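Side-chain contact in putative sugar ABC transporter (Yersinia enterocolitica subsp. enterocolitica 8081, PDB 5ULB), which probably serves as the periplasmic substrate-binding protein of an ABC importer and holds methylthioribose-like sugars, here a 5-methylseleno-ribose, between its two lobes: residues A161-L166 and I173-S178. Residues are numbered along the deposited sequence; the frame is centred on the assembly and turned at random.
Sequences AAYQAL and ITELES
Glu175 OE1 is gripped twice: by the phenol of Tyr163, which donates a short hydrogen bond of 2.6 Å from OH to OE1, and by a water that donates to the same oxygen at 2.8 Å. The phenol comes to the anti lone pair of OE1, the one directed away from OE2. OE1 lies at the edge of the tyrosine ring, near its plane, 3.3 Å from CE2. The carboxylate plane is turned 29° from the ring. Two donors on one oxygen would probably draw negative charge toward OE1 and favour the ionised carboxylate. The water's second bond reaches Gln164 OE1 at 3.2 Å, so the next helix residue joins the same carboxylate indirectly, while Gln164 OE1 itself stays 4.8 Å from Glu175 OE1. With CG anti to the backbone N (chi1 165°), the ring of Tyr163 leaves the helix to one side and its hydroxyl end comes up to the strand. Glu175 also has CG anti to N and an extended chain, which carries its carboxylate to the hydroxyl. Its CB and CG each lie 3.4 Å from Tyr163 OH. Direct contact between the segments rests on this one pair, and the tyrosine is the buried member. Its ring is further set by Phe132 of helix 124-138, which meets it edge-to-face, and by Trp210, nearly parallel to it. The pair ties helix 154-169 to strand 173-179 within a beta-alpha-beta unit whose first strand, 143-148, lies beside the second and supplies Lys147, touched by both side chains, at an outer end of the sheet.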
loop_
_atom_site.group_PDB
_atom_site.type_symbol
_atom_site.label_atom_id
_atom_site.label_comp_id
_atom_site.label_asym_id
_atom_site.label_seq_id
_atom_site.Cartn_x
_atom_site.Cartn_y
_atom_site.Cartn_z
ATOM N N ALA A 161 8.227 -3.634 14.199
ATOM C CA ALA A 161 9.369 -3.068 14.986
ATOM C C ALA A 161 8.912 -1.756 15.663
ATOM O O ALA A 161 9.211 -1.535 16.846
ATOM C CB ALA A 161 10.594 -2.852 14.139
ATOM N N ALA A 162 8.223 -0.924 14.880
ATOM C CA ALA A 162 7.767 0.341 15.457
ATOM C C ALA A 162 6.752 0.114 16.576
ATOM O O ALA A 162 6.726 0.834 17.616
ATOM C CB ALA A 162 7.214 1.248 14.374
ATOM N N TYR A 163 5.841 -0.833 16.389
ATOM C CA TYR A 163 4.884 -1.247 17.382
ATOM C C TYR A 163 5.567 -1.747 18.637
ATOM O O TYR A 163 5.160 -1.359 19.780
ATOM C CB TYR A 163 3.973 -2.281 16.754
ATOM C CG TYR A 163 3.115 -3.123 17.708
ATOM C CD1 TYR A 163 1.902 -2.642 18.253
ATOM C CD2 TYR A 163 3.506 -4.402 18.014
ATOM C CE1 TYR A 163 1.136 -3.505 19.030
ATOM C CE2 TYR A 163 2.725 -5.229 18.834
ATOM C CZ TYR A 163 1.521 -4.722 19.303
ATOM O OH TYR A 163 0.707 -5.516 20.064
ATOM N N GLN A 164 6.575 -2.617 18.515
ATOM C CA GLN A 164 7.251 -3.129 19.704
ATOM C C GLN A 164 7.910 -1.970 20.488
ATOM O O GLN A 164 7.888 -1.999 21.719
ATOM C CB GLN A 164 8.270 -4.163 19.352
ATOM C CG GLN A 164 7.700 -5.507 18.938
ATOM C CD GLN A 164 6.963 -6.286 20.043
ATOM O OE1 GLN A 164 5.989 -7.056 19.749
ATOM N NE2 GLN A 164 7.412 -6.123 21.257
ATOM N N ALA A 165 8.455 -0.958 19.772
ATOM C CA ALA A 165 8.945 0.189 20.518
ATOM C C ALA A 165 7.899 0.924 21.326
ATOM O O ALA A 165 8.152 1.386 22.476
ATOM C CB ALA A 165 9.729 1.071 19.573
ATOM N N LEU A 166 6.692 1.059 20.770
ATOM C CA LEU A 166 5.616 1.688 21.529
ATOM C C LEU A 166 5.112 0.829 22.653
ATOM O O LEU A 166 4.683 1.373 23.716
ATOM C CB LEU A 166 4.464 2.086 20.608
ATOM C CG LEU A 166 4.848 3.216 19.651
ATOM C CD1 LEU A 166 3.786 3.502 18.596
ATOM C CD2 LEU A 166 5.213 4.537 20.391
ATOM N N ILE A 173 -0.159 -1.332 27.841
ATOM C CA ILE A 173 -0.786 -1.876 26.637
ATOM C C ILE A 173 -0.490 -3.357 26.605
ATOM O O ILE A 173 0.651 -3.775 26.673
ATOM C CB ILE A 173 -0.322 -1.229 25.343
ATOM C CG1 ILE A 173 -0.509 0.296 25.335
ATOM C CG2 ILE A 173 -1.069 -1.861 24.167
ATOM C CD1 ILE A 173 -1.907 0.804 25.385
ATOM N N THR A 174 -1.549 -4.190 26.590
ATOM C CA THR A 174 -1.416 -5.622 26.611
ATOM C C THR A 174 -1.923 -6.146 25.261
ATOM O O THR A 174 -3.082 -5.953 24.948
ATOM C CB THR A 174 -2.196 -6.234 27.766
ATOM O OG1 THR A 174 -1.721 -5.753 29.014
ATOM C CG2 THR A 174 -2.172 -7.774 27.693
ATOM N N GLU A 175 -1.064 -6.871 24.500
ATOM C CA GLU A 175 -1.486 -7.531 23.306
ATOM C C GLU A 175 -2.058 -8.888 23.705
ATOM O O GLU A 175 -1.336 -9.773 24.141
ATOM C CB GLU A 175 -0.320 -7.746 22.385
ATOM C CG GLU A 175 -0.706 -8.423 21.072
ATOM C CD GLU A 175 0.486 -8.879 20.244
ATOM O OE1 GLU A 175 1.305 -8.028 19.865
ATOM O OE2 GLU A 175 0.622 -10.112 19.910
ATOM N N LEU A 176 -3.348 -9.026 23.526
ATOM C CA LEU A 176 -4.020 -10.317 23.840
ATOM C C LEU A 176 -3.636 -11.365 22.812
ATOM O O LEU A 176 -3.420 -12.528 23.183
ATOM C CB LEU A 176 -5.517 -10.131 23.976
ATOM C CG LEU A 176 -6.023 -9.240 25.041
ATOM C CD1 LEU A 176 -7.499 -9.021 24.801
ATOM C CD2 LEU A 176 -5.661 -9.703 26.398
ATOM N N GLU A 177 -3.676 -11.002 21.520
ATOM C CA GLU A 177 -3.460 -11.886 20.394
ATOM C C GLU A 177 -3.129 -11.055 19.187
ATOM O O GLU A 177 -3.528 -9.902 19.081
ATOM C CB GLU A 177 -4.805 -12.712 20.116
ATOM C CG GLU A 177 -4.534 -13.984 19.427
ATOM C CD GLU A 177 -5.677 -14.949 19.541
ATOM O OE1 GLU A 177 -5.761 -15.679 18.519
ATOM O OE2 GLU A 177 -6.374 -15.083 20.647
ATOM N N SER A 178 -2.467 -11.730 18.236
ATOM C CA SER A 178 -2.284 -11.244 16.903
ATOM C C SER A 178 -2.888 -12.226 15.879
ATOM O O SER A 178 -2.657 -13.413 16.027
ATOM C CB SER A 178 -0.788 -11.025 16.650
ATOM O OG SER A 178 -0.583 -10.379 15.379
HETATM O O HOH W 1 3.672 -8.980 18.758
#